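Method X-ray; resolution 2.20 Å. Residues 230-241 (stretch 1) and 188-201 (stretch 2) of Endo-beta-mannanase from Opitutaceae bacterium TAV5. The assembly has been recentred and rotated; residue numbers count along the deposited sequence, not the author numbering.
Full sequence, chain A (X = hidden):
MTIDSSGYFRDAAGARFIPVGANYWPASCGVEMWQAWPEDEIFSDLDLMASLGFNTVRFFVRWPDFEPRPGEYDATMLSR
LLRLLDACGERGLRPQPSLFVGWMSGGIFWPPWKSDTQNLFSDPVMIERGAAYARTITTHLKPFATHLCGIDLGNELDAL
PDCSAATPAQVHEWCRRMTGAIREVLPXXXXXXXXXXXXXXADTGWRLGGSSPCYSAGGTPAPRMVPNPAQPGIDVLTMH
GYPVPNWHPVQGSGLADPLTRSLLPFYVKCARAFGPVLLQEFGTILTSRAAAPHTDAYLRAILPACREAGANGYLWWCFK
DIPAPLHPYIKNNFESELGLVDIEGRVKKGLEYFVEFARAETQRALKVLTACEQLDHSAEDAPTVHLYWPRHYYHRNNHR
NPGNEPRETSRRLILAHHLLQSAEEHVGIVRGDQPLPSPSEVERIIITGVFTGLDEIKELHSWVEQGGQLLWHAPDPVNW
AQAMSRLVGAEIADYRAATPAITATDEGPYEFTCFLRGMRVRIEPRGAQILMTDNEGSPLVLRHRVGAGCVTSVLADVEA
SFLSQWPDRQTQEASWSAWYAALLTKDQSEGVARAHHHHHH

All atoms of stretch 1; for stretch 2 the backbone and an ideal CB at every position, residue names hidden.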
# COMPACT_ATOMS: atom_id res chain seq x y z
N ALA A 230 -18.61 -7.30 -22.28
CA ALA A 230 -17.40 -7.43 -21.46
C ALA A 230 -17.28 -8.82 -20.87
O ALA A 230 -16.20 -9.17 -20.39
CB ALA A 230 -17.38 -6.40 -20.34
N GLN A 231 -18.36 -9.60 -20.89
CA GLN A 231 -18.37 -11.01 -20.51
C GLN A 231 -18.83 -11.79 -21.73
O GLN A 231 -20.01 -12.19 -21.83
CB GLN A 231 -19.26 -11.24 -19.29
CG GLN A 231 -18.71 -10.62 -17.99
CD GLN A 231 -19.66 -10.75 -16.82
OE1 GLN A 231 -20.36 -11.75 -16.69
NE2 GLN A 231 -19.72 -9.73 -15.98
N PRO A 232 -17.94 -12.03 -22.68
CA PRO A 232 -18.35 -12.62 -23.95
C PRO A 232 -18.89 -14.03 -23.76
O PRO A 232 -18.36 -14.82 -22.99
CB PRO A 232 -17.07 -12.63 -24.78
CG PRO A 232 -15.98 -12.69 -23.74
CD PRO A 232 -16.48 -11.82 -22.63
N GLY A 233 -19.98 -14.32 -24.46
CA GLY A 233 -20.56 -15.64 -24.38
C GLY A 233 -21.42 -15.92 -23.17
O GLY A 233 -21.86 -17.06 -23.00
N ILE A 234 -21.69 -14.92 -22.32
CA ILE A 234 -22.48 -15.10 -21.11
C ILE A 234 -23.90 -14.61 -21.37
O ILE A 234 -24.10 -13.44 -21.70
CB ILE A 234 -21.85 -14.36 -19.92
CG1 ILE A 234 -20.46 -14.95 -19.60
CG2 ILE A 234 -22.78 -14.44 -18.71
CD1 ILE A 234 -20.54 -16.34 -19.04
N ASP A 235 -24.88 -15.50 -21.24
CA ASP A 235 -26.26 -15.10 -21.51
C ASP A 235 -26.94 -14.50 -20.30
O ASP A 235 -27.82 -13.64 -20.46
CB ASP A 235 -27.10 -16.30 -22.00
CG ASP A 235 -26.48 -16.99 -23.19
OD1 ASP A 235 -26.53 -16.43 -24.31
OD2 ASP A 235 -25.91 -18.09 -23.02
N VAL A 236 -26.60 -14.95 -19.10
CA VAL A 236 -27.28 -14.53 -17.88
C VAL A 236 -26.24 -14.04 -16.88
O VAL A 236 -25.43 -14.83 -16.38
CB VAL A 236 -28.10 -15.67 -17.26
CG1 VAL A 236 -28.78 -15.16 -16.00
CG2 VAL A 236 -29.14 -16.21 -18.25
N LEU A 237 -26.28 -12.75 -16.57
CA LEU A 237 -25.45 -12.22 -15.50
C LEU A 237 -25.94 -12.78 -14.17
O LEU A 237 -27.11 -13.15 -14.03
CB LEU A 237 -25.53 -10.69 -15.48
CG LEU A 237 -25.24 -10.05 -16.84
CD1 LEU A 237 -25.26 -8.51 -16.73
CD2 LEU A 237 -23.89 -10.55 -17.36
N THR A 238 -25.04 -12.86 -13.20
CA THR A 238 -25.44 -13.31 -11.86
C THR A 238 -25.07 -12.27 -10.80
O THR A 238 -24.18 -11.43 -11.00
CB THR A 238 -24.80 -14.65 -11.50
OG1 THR A 238 -23.39 -14.48 -11.41
CG2 THR A 238 -25.12 -15.71 -12.55
N MET A 239 -25.77 -12.34 -9.67
CA MET A 239 -25.48 -11.53 -8.49
C MET A 239 -25.58 -12.43 -7.26
O MET A 239 -26.43 -13.32 -7.20
CB MET A 239 -26.44 -10.34 -8.37
CG MET A 239 -26.05 -9.32 -7.29
SD MET A 239 -24.28 -8.91 -7.41
CE MET A 239 -24.19 -8.17 -9.05
N HIS A 240 -24.64 -12.24 -6.35
CA HIS A 240 -24.59 -12.91 -5.05
C HIS A 240 -24.58 -11.84 -3.98
O HIS A 240 -23.92 -10.81 -4.14
CB HIS A 240 -23.30 -13.74 -4.87
CG HIS A 240 -23.12 -14.85 -5.86
ND1 HIS A 240 -22.03 -15.69 -5.82
CD2 HIS A 240 -23.89 -15.26 -6.90
CE1 HIS A 240 -22.13 -16.57 -6.80
NE2 HIS A 240 -23.24 -16.33 -7.47
N GLY A 241 -25.24 -12.09 -2.87
CA GLY A 241 -25.17 -11.06 -1.85
C GLY A 241 -25.60 -11.53 -0.49
O GLY A 241 -26.51 -12.35 -0.35
N UNK A 188 -26.42 -23.71 -28.12
CA UNK A 188 -27.55 -22.89 -27.70
C UNK A 188 -27.72 -22.85 -26.19
O UNK A 188 -28.73 -22.33 -25.70
CB UNK A 188 -28.84 -23.41 -28.35
N UNK A 189 -26.78 -23.41 -25.43
CA UNK A 189 -26.90 -23.43 -23.99
C UNK A 189 -26.95 -22.01 -23.41
O UNK A 189 -26.40 -21.06 -23.98
CB UNK A 189 -25.73 -24.21 -23.38
N UNK A 190 -27.63 -21.89 -22.28
CA UNK A 190 -27.56 -20.70 -21.44
C UNK A 190 -26.38 -20.86 -20.49
O UNK A 190 -26.31 -21.82 -19.71
CB UNK A 190 -28.86 -20.48 -20.67
N UNK A 191 -25.42 -19.93 -20.58
CA UNK A 191 -24.24 -19.89 -19.73
C UNK A 191 -24.36 -18.70 -18.79
O UNK A 191 -24.68 -17.58 -19.22
CB UNK A 191 -22.96 -19.81 -20.56
N UNK A 192 -24.15 -18.95 -17.50
CA UNK A 192 -24.13 -17.91 -16.49
C UNK A 192 -22.69 -17.73 -16.04
O UNK A 192 -21.88 -18.66 -16.10
CB UNK A 192 -25.05 -18.25 -15.31
N UNK A 193 -22.37 -16.51 -15.58
CA UNK A 193 -21.01 -16.22 -15.16
C UNK A 193 -20.68 -16.86 -13.82
O UNK A 193 -19.59 -17.40 -13.65
CB UNK A 193 -20.80 -14.71 -15.08
N UNK A 194 -21.59 -16.81 -12.84
CA UNK A 194 -21.26 -17.25 -11.50
C UNK A 194 -20.60 -16.19 -10.62
O UNK A 194 -20.21 -16.50 -9.49
CB UNK A 194 -20.34 -18.47 -11.59
N UNK A 195 -20.49 -14.95 -11.10
CA UNK A 195 -19.80 -13.88 -10.39
C UNK A 195 -20.67 -13.28 -9.29
O UNK A 195 -21.90 -13.46 -9.25
CB UNK A 195 -19.37 -12.79 -11.37
N UNK A 196 -20.03 -12.54 -8.38
CA UNK A 196 -20.74 -11.96 -7.26
C UNK A 196 -20.73 -10.44 -7.35
O UNK A 196 -20.52 -9.88 -8.43
CB UNK A 196 -20.12 -12.42 -5.94
N UNK A 197 -20.93 -9.76 -6.22
CA UNK A 197 -21.06 -8.31 -6.24
C UNK A 197 -19.73 -7.60 -6.50
O UNK A 197 -19.73 -6.39 -6.74
CB UNK A 197 -21.65 -7.83 -4.91
N UNK A 198 -18.60 -8.31 -6.50
CA UNK A 198 -17.36 -7.64 -6.86
C UNK A 198 -17.35 -7.18 -8.30
O UNK A 198 -16.49 -6.36 -8.65
CB UNK A 198 -16.17 -8.57 -6.61
N UNK A 199 -18.28 -7.65 -9.13
CA UNK A 199 -18.49 -7.01 -10.42
C UNK A 199 -18.77 -5.52 -10.27
O UNK A 199 -18.41 -4.73 -11.16
CB UNK A 199 -19.64 -7.69 -11.16
N UNK A 200 -19.43 -5.12 -9.18
CA UNK A 200 -19.81 -3.72 -8.95
C UNK A 200 -18.76 -2.98 -8.12
O UNK A 200 -18.42 -1.84 -8.43
CB UNK A 200 -21.17 -3.65 -8.25
N UNK A 201 -18.27 -3.59 -7.04
CA UNK A 201 -17.47 -2.88 -6.05
C UNK A 201 -15.95 -3.02 -6.26
O UNK A 201 -15.19 -2.36 -5.54
CB UNK A 201 -17.84 -3.39 -4.65

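Position 188 points away from stretch 1, which places no demand on it; it is Glu 188. At 189 CB points sideways with no atom of stretch 1 within 5.5 Å, so many side chains would fit, and the residue is Ala 189. The CB at 190 also lies sideways, near Val 236, which suits an aliphatic chain; Leu 190 brings CD2 to 4.0 Å from Asp 235 CB.

At 191 the backbone is pinned: its N donates to Asp 235 OD2 (3.1 Å), and its O accepts from Asp 235 N (2.9 Å) and Val 236 N (3.3 Å). With CB 4.5 Å from Ile 234 CD1, a valine, leucine or isoleucine would serve. Ile 191 packs CG2 at 3.9 Å from Ile 234 CD1. Position 192 is bridged to Val 236, its CA in a CA-H...O contact with Val 236 O, and its CB is 3.8 Å from Thr 238 CG2. Again an aliphatic chain suits; Leu 192 sets CD2 3.7 Å from Val 236 CG1.

The CB at 193 points toward stretch 1 and sits 3.4 Å from Gln 231 OE1, which favours a small residue, preferably polar: serine, alanine, cysteine or threonine. Ser 193 OG accepts from the backbone N of 195 (3.0 Å) and donates to a water (2.8 Å from OG to its O) that in turn donates to Gln 231 OE1. At 194, phi/psi of 85/6 would jam a CB against the preceding carbonyl O, so glycine is expected, and Gly 194 is found.

Position 195 directs CB away, but its O accepts from Thr 238 OG1 (2.8 Å), a bond indifferent to the side chain. Small or medium residues are plausible; it is Cys 195. At 196 CB lies 3.6 Å from His 240 CB, and the chain then turns toward a helix, where aspartate, asparagine, serine or threonine could cap. Asp 196 does so, OD1 accepting from the N of 198 at 2.8 Å.

The CB at 197 lies near Met 239 SD, leaving several choices; His 197 CB packs 3.7 Å from Met 239 SD. Position 198 points away and is Gln 198.

At 199 CB points toward stretch 1, and a long polar chain could reach the donor Gln 231 NE2. An amide can also give a proton: Gln 199 OE1 accepts from Gln 231 NE2 (3.0 Å), while Gln 199 NE2 donates to Thr 238 O (2.8 Å). Position 200 faces Met 239 CE, fitting an apolar residue; Val 200 CG2 lies 4.3 Å from Met 239 CE. Position 201 is out of reach and is Ile 201.

Stretch 2 (188-201) EALILSGCDHQQVI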
# COMPACT_ATOMS: atom_id res chain seq x y z
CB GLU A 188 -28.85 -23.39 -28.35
CG GLU A 188 -28.85 -23.29 -29.87
CD GLU A 188 -28.29 -21.96 -30.36
OE1 GLU A 188 -28.87 -20.90 -30.03
OE2 GLU A 188 -27.26 -21.97 -31.07
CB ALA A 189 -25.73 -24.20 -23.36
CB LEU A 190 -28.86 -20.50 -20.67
CG LEU A 190 -30.11 -20.21 -21.51
CD1 LEU A 190 -31.28 -19.76 -20.64
CD2 LEU A 190 -29.81 -19.17 -22.58
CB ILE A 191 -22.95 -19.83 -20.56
CG1 ILE A 191 -22.96 -20.95 -21.61
CG2 ILE A 191 -21.73 -19.98 -19.67
CD1 ILE A 191 -21.81 -20.88 -22.58
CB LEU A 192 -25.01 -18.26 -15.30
CG LEU A 192 -26.41 -18.80 -15.59
CD1 LEU A 192 -26.46 -20.31 -15.54
CD2 LEU A 192 -27.38 -18.23 -14.59
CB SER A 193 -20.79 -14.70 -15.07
OG SER A 193 -21.29 -14.20 -13.84
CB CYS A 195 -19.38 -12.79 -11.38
SG CYS A 195 -18.05 -13.31 -12.51
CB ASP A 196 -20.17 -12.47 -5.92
CG ASP A 196 -18.71 -12.06 -5.70
OD1 ASP A 196 -18.24 -11.08 -6.31
OD2 ASP A 196 -18.00 -12.73 -4.90
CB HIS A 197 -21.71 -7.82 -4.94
CG HIS A 197 -20.87 -8.01 -3.72
ND1 HIS A 197 -20.31 -9.23 -3.37
CD2 HIS A 197 -20.49 -7.14 -2.75
CE1 HIS A 197 -19.61 -9.09 -2.26
NE2 HIS A 197 -19.70 -7.83 -1.86
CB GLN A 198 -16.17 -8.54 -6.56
CG GLN A 198 -16.18 -8.95 -5.11
CD GLN A 198 -14.82 -9.14 -4.58
OE1 GLN A 198 -14.01 -8.23 -4.60
NE2 GLN A 198 -14.52 -10.37 -4.13
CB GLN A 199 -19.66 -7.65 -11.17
CG GLN A 199 -19.52 -9.11 -11.50
CD GLN A 199 -20.82 -9.67 -12.06
OE1 GLN A 199 -21.05 -9.61 -13.27
NE2 GLN A 199 -21.68 -10.17 -11.19
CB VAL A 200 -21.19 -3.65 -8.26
CG1 VAL A 200 -21.57 -2.20 -8.02
CG2 VAL A 200 -22.26 -4.36 -9.09
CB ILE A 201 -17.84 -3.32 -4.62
CG1 ILE A 201 -17.38 -4.77 -4.38
CG2 ILE A 201 -19.38 -3.14 -4.36
CD1 ILE A 201 -17.24 -5.13 -2.92
O HOH W 1 -22.20 -11.68 -14.53
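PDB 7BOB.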